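PDB 4XJ6: VC0179-like protein from Escherichia coli, which probably synthesises the second messenger cyclic GMP-AMP from nucleoside triphosphates, as a bacterial homologue of cyclic GMP-AMP synthase. Local coordinates for residues N12-I17 and V397-L402; A83-L88 and H149-L154. One frame throughout, in Å; residues are numbered along the deposited sequence.

Contact 1 of 2, residues N12-I17 and V397-L402; sequences NMDGLI and VTNALL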
loop_
_atom_site.group_PDB
_atom_site.type_symbol
_atom_site.label_atom_id
_atom_site.label_comp_id
_atom_site.label_asym_id
_atom_site.label_seq_id
_atom_site.Cartn_x
_atom_site.Cartn_y
_atom_site.Cartn_z
ATOM N N ASN A 12 -0.954 -3.789 26.791
ATOM C CA ASN A 12 -0.726 -5.039 26.079
ATOM C C ASN A 12 -1.978 -5.910 26.022
ATOM O O ASN A 12 -2.804 -5.890 26.935
ATOM C CB ASN A 12 0.432 -5.810 26.719
ATOM C CG ASN A 12 0.313 -5.905 28.230
ATOM O OD1 ASN A 12 -0.737 -5.617 28.804
ATOM N ND2 ASN A 12 1.395 -6.312 28.881
ATOM N N MET A 13 -2.114 -6.644 24.920
ATOM C CA MET A 13 -3.201 -7.604 24.701
ATOM C C MET A 13 -4.603 -6.989 24.606
ATOM O O MET A 13 -5.384 -7.382 23.740
ATOM C CB MET A 13 -3.182 -8.680 25.793
ATOM C CG MET A 13 -1.958 -9.582 25.738
ATOM S SD MET A 13 -1.729 -10.350 24.119
ATOM C CE MET A 13 -3.180 -11.396 24.017
ATOM N N ASP A 14 -4.934 -6.034 25.472
ATOM C CA ASP A 14 -6.287 -5.478 25.468
ATOM C C ASP A 14 -6.370 -4.010 25.047
ATOM O O ASP A 14 -7.465 -3.484 24.845
ATOM C CB ASP A 14 -6.929 -5.649 26.846
ATOM C CG ASP A 14 -6.034 -5.178 27.972
ATOM O OD1 ASP A 14 -5.061 -4.444 27.700
ATOM O OD2 ASP A 14 -6.308 -5.538 29.137
ATOM N N GLY A 15 -5.224 -3.351 24.913
ATOM C CA GLY A 15 -5.195 -1.967 24.466
ATOM C C GLY A 15 -5.373 -1.837 22.964
ATOM O O GLY A 15 -5.439 -2.839 22.252
ATOM N N LEU A 16 -5.438 -0.601 22.477
ATOM C CA LEU A 16 -5.709 -0.343 21.064
ATOM C C LEU A 16 -4.586 -0.826 20.147
ATOM O O LEU A 16 -4.847 -1.367 19.071
ATOM C CB LEU A 16 -5.961 1.149 20.839
ATOM C CG LEU A 16 -6.373 1.554 19.422
ATOM C CD1 LEU A 16 -7.588 0.752 18.972
ATOM C CD2 LEU A 16 -6.643 3.055 19.345
ATOM N N ILE A 17 -3.341 -0.635 20.574
ATOM C CA ILE A 17 -2.193 -1.080 19.793
ATOM C C ILE A 17 -2.211 -2.602 19.637
ATOM O O ILE A 17 -1.805 -3.140 18.607
ATOM C CB ILE A 17 -0.860 -0.626 20.435
ATOM C CG1 ILE A 17 0.326 -1.051 19.565
ATOM C CG2 ILE A 17 -0.729 -1.153 21.862
ATOM C CD1 ILE A 17 1.666 -0.648 20.125
ATOM N N VAL A 397 -11.240 -1.838 21.429
ATOM C CA VAL A 397 -10.990 -1.942 22.858
ATOM C C VAL A 397 -12.329 -1.984 23.573
ATOM O O VAL A 397 -13.186 -1.132 23.346
ATOM C CB VAL A 397 -10.150 -0.766 23.387
ATOM C CG1 VAL A 397 -9.999 -0.844 24.908
ATOM C CG2 VAL A 397 -8.800 -0.746 22.705
ATOM N N THR A 398 -12.512 -2.979 24.432
ATOM C CA THR A 398 -13.794 -3.182 25.088
ATOM C C THR A 398 -13.654 -3.120 26.603
ATOM O O THR A 398 -14.649 -3.111 27.331
ATOM C CB THR A 398 -14.411 -4.531 24.686
ATOM O OG1 THR A 398 -13.468 -5.580 24.938
ATOM C CG2 THR A 398 -14.775 -4.532 23.210
ATOM N N ASN A 399 -12.411 -3.071 27.066
ATOM C CA ASN A 399 -12.123 -3.037 28.493
ATOM C C ASN A 399 -12.111 -1.611 29.045
ATOM O O ASN A 399 -11.107 -0.902 28.952
ATOM C CB ASN A 399 -10.787 -3.728 28.771
ATOM C CG ASN A 399 -10.546 -3.958 30.251
ATOM O OD1 ASN A 399 -11.403 -3.668 31.085
ATOM N ND2 ASN A 399 -9.375 -4.494 30.583
ATOM N N ALA A 400 -13.234 -1.207 29.632
ATOM C CA ALA A 400 -13.377 0.133 30.192
ATOM C C ALA A 400 -12.433 0.355 31.370
ATOM O O ALA A 400 -12.090 1.490 31.690
ATOM C CB ALA A 400 -14.820 0.377 30.614
ATOM N N LEU A 401 -12.002 -0.735 31.999
ATOM C CA LEU A 401 -11.117 -0.655 33.161
ATOM C C LEU A 401 -9.727 -0.132 32.810
ATOM O O LEU A 401 -8.925 0.160 33.698
ATOM C CB LEU A 401 -10.994 -2.023 33.835
ATOM C CG LEU A 401 -12.262 -2.568 34.492
ATOM C CD1 LEU A 401 -11.963 -3.847 35.263
ATOM C CD2 LEU A 401 -12.897 -1.521 35.399
ATOM N N LEU A 402 -9.442 -0.025 31.517
ATOM C CA LEU A 402 -8.181 0.537 31.055
ATOM C C LEU A 402 -8.183 2.054 31.219
ATOM O O LEU A 402 -7.130 2.676 31.359
ATOM C CB LEU A 402 -7.929 0.169 29.596
ATOM C CG LEU A 402 -7.749 -1.312 29.278
ATOM C CD1 LEU A 402 -7.616 -1.517 27.776
ATOM C CD2 LEU A 402 -6.535 -1.869 30.009
HETATM O O HOH W 1 -10.237 -4.075 25.425
#
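The loop and N-cap leading into helix 16-20 (D14, G15) and its first residue, L16, meet the C-terminal tail of the chain through V397, N399 and L402. V397 presents its CG2 methyl to the first turn of the helix. CG2 lies 3.4 Å from L16 N and also meets G15 C. The other methyl, CG1, faces D14 O at 3.7 Å. L402 reaches the neighbouring loop with both methyls: CD1 touches D14 O at 3.5 Å, and CD2 lies beside the carboxylate, 3.8 Å from D14 OD1. D14 CG sits between its own backbone N and carbonyl carbon (chi1 49°), and the acid crosses L402 obliquely.

No direct hydrogen bond joins the segments. A water bridges them instead, donating a hydrogen bond to D14 O at 2.9 Å and accepting one from T398 N at 2.7 Å. The tail makes an Asx turn here: N399 OD1 takes the backbone N of L401 at 3.1 Å, with the donor 54° out of the carbonyl plane. This bond restrains the N399 amide. Its ND2 is 3.5 Å from D14 OD2, with the amide and carboxylate planes 58° apart. Around the contact, L16 also packs on F393 of helix 382-393 and Y9 of helix 6-10, while V397 touches Y8 and its carbonyl oxygen accepts from N390 ND2.

Contact 2 of 2, residues A83-L88 and H149-L154; sequences ADLARL and HTLLLL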
loop_
_atom_site.group_PDB
_atom_site.type_symbol
_atom_site.label_atom_id
_atom_site.label_comp_id
_atom_site.label_asym_id
_atom_site.label_seq_id
_atom_site.Cartn_x
_atom_site.Cartn_y
_atom_site.Cartn_z
ATOM N N ALA A 83 -3.168 -12.829 -27.226
ATOM C CA ALA A 83 -2.682 -12.415 -28.536
ATOM C C ALA A 83 -1.717 -11.242 -28.403
ATOM O O ALA A 83 -0.703 -11.178 -29.098
ATOM C CB ALA A 83 -3.845 -12.044 -29.444
ATOM N N ASP A 84 -2.037 -10.321 -27.500
ATOM C CA ASP A 84 -1.224 -9.130 -27.291
ATOM C C ASP A 84 0.147 -9.493 -26.729
ATOM O O ASP A 84 1.173 -9.025 -27.225
ATOM C CB ASP A 84 -1.936 -8.154 -26.354
ATOM C CG ASP A 84 -1.306 -6.777 -26.362
ATOM O OD1 ASP A 84 -0.504 -6.487 -27.278
ATOM O OD2 ASP A 84 -1.624 -5.976 -25.458
ATOM N N LEU A 85 0.154 -10.332 -25.696
ATOM C CA LEU A 85 1.397 -10.786 -25.082
ATOM C C LEU A 85 2.223 -11.597 -26.071
ATOM O O LEU A 85 3.453 -11.542 -26.059
ATOM C CB LEU A 85 1.109 -11.617 -23.830
ATOM C CG LEU A 85 2.344 -12.042 -23.032
ATOM C CD1 LEU A 85 3.171 -10.825 -22.631
ATOM C CD2 LEU A 85 1.942 -12.856 -21.809
ATOM N N ALA A 86 1.534 -12.348 -26.925
ATOM C CA ALA A 86 2.189 -13.114 -27.979
ATOM C C ALA A 86 2.933 -12.179 -28.920
ATOM O O ALA A 86 4.089 -12.420 -29.264
ATOM C CB ALA A 86 1.173 -13.948 -28.748
ATOM N N ARG A 87 2.263 -11.104 -29.323
ATOM C CA ARG A 87 2.863 -10.109 -30.202
ATOM C C ARG A 87 4.064 -9.434 -29.550
ATOM O O ARG A 87 5.131 -9.338 -30.154
ATOM C CB ARG A 87 1.832 -9.057 -30.606
ATOM C CG ARG A 87 0.763 -9.573 -31.550
ATOM C CD ARG A 87 -0.048 -8.435 -32.141
ATOM N NE ARG A 87 -0.801 -7.707 -31.125
ATOM C CZ ARG A 87 -2.035 -8.023 -30.746
ATOM N NH1 ARG A 87 -2.651 -9.060 -31.296
ATOM N NH2 ARG A 87 -2.655 -7.307 -29.818
ATOM N N LEU A 88 3.878 -8.970 -28.316
ATOM C CA LEU A 88 4.927 -8.272 -27.576
ATOM C C LEU A 88 6.195 -9.106 -27.428
ATOM O O LEU A 88 7.299 -8.604 -27.629
ATOM C CB LEU A 88 4.417 -7.869 -26.192
ATOM C CG LEU A 88 3.325 -6.802 -26.168
ATOM C CD1 LEU A 88 2.740 -6.668 -24.772
ATOM C CD2 LEU A 88 3.882 -5.472 -26.652
ATOM N N HIS A 149 6.111 -1.515 -21.149
ATOM C CA HIS A 149 5.364 -1.553 -19.897
ATOM C C HIS A 149 4.185 -2.518 -19.971
ATOM O O HIS A 149 3.849 -3.168 -18.985
ATOM C CB HIS A 149 4.872 -0.151 -19.522
ATOM C CG HIS A 149 3.696 0.315 -20.325
ATOM N ND1 HIS A 149 2.466 0.579 -19.760
ATOM C CD2 HIS A 149 3.560 0.559 -21.650
ATOM C CE1 HIS A 149 1.625 0.969 -20.700
ATOM N NE2 HIS A 149 2.263 0.964 -21.857
ATOM N N THR A 150 3.571 -2.620 -21.147
ATOM C CA THR A 150 2.418 -3.496 -21.341
ATOM C C THR A 150 2.792 -4.958 -21.128
ATOM O O THR A 150 2.037 -5.718 -20.515
ATOM C CB THR A 150 1.822 -3.329 -22.748
ATOM O OG1 THR A 150 1.424 -1.967 -22.940
ATOM C CG2 THR A 150 0.615 -4.238 -22.932
ATOM N N LEU A 151 3.960 -5.342 -21.636
ATOM C CA LEU A 151 4.461 -6.703 -21.492
ATOM C C LEU A 151 4.553 -7.095 -20.022
ATOM O O LEU A 151 4.003 -8.118 -19.605
ATOM C CB LEU A 151 5.832 -6.835 -22.164
ATOM C CG LEU A 151 6.387 -8.226 -22.493
ATOM C CD1 LEU A 151 7.431 -8.116 -23.596
ATOM C CD2 LEU A 151 6.989 -8.912 -21.274
ATOM N N LEU A 152 5.254 -6.272 -19.248
ATOM C CA LEU A 152 5.470 -6.528 -17.828
ATOM C C LEU A 152 4.163 -6.526 -17.048
ATOM O O LEU A 152 3.980 -7.309 -16.117
ATOM C CB LEU A 152 6.426 -5.485 -17.247
ATOM C CG LEU A 152 7.778 -5.356 -17.951
ATOM C CD1 LEU A 152 8.534 -4.146 -17.433
ATOM C CD2 LEU A 152 8.577 -6.624 -17.744
ATOM N N LEU A 153 3.258 -5.634 -17.435
ATOM C CA LEU A 153 1.956 -5.534 -16.787
ATOM C C LEU A 153 1.097 -6.759 -17.073
ATOM O O LEU A 153 0.366 -7.232 -16.203
ATOM C CB LEU A 153 1.226 -4.265 -17.237
ATOM C CG LEU A 153 1.741 -2.953 -16.642
ATOM C CD1 LEU A 153 1.046 -1.763 -17.291
ATOM C CD2 LEU A 153 1.554 -2.944 -15.127
ATOM N N LEU A 154 1.191 -7.274 -18.294
ATOM C CA LEU A 154 0.451 -8.473 -18.678
ATOM C C LEU A 154 0.989 -9.718 -17.981
ATOM O O LEU A 154 0.260 -10.688 -17.780
ATOM C CB LEU A 154 0.490 -8.667 -20.194
ATOM C CG LEU A 154 -0.472 -7.800 -21.007
ATOM C CD1 LEU A 154 -0.342 -8.103 -22.493
ATOM C CD2 LEU A 154 -1.906 -7.999 -20.531
#
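L85 and L88 of helix 79-90 pack against T150, L151 and L154 of helix 149-166. It is a plain helix-helix contact beside the nucleotidyltransferase sheet. The axes of the two segments approach to 9.8 Å at an angle of 129°, closer to antiparallel than to parallel. Each helix uses residues three and four apart in sequence, which fall on the same face.

The tight part is made of leucines. L88 ends against the backbone of the other helix. Its CD1 is 3.6 Å from L151 N, the shortest approach between the segments. In return, L151 CD1 rests 4.0 Å from L88 CB. L85 crosses L151 at about a right angle, with L85 CD1 meeting L151 CG at 4.1 Å. L154 reaches across with a single methyl: its CD1 lies 3.9 Å from L85 N and also touches L85 CB and L88 CD1. L85, L151 and L154 are buried. On the far side of helix 149-166, L152 and L153 pack on M194 of strand 188-198, so this helix lies between helix 79-90 and the sheet.

The solvent side is formed by D84 and T150, both partly exposed and each burying little surface here. No hydrogen bond joins them. T150 turns its methyl inward, with CG2 3.7 Å from L88 CD1. With CG anti to the backbone N (chi1 -166°), D84 crosses T150 at about a right angle. Its two oxygens have different neighbours. OD1 is in a salt bridge with R87, whose NH2 also pairs with E80, while D84 OD2 lies 3.8 Å from T150 CG2.

Contacts 1 and 2 lie on opposite sides of the chain's centre, with their centres 51 Å apart and their nearest atoms about 34 Å apart. They share no helix, strand or sheet. Contact 1 joins the two ends of the chain, next to the small antiparallel pair of strands 3-4 and 404-405. Contact 2 is nested inside the long loop that contact 1 closes, and it packs two helices beside the nucleotidyltransferase sheet. Strands 128-138 and 188-198 of that sheet carry D129, D131 and D191, which bind magnesium. No residue of either contact is among these metal ligands; both contacts are structural packing.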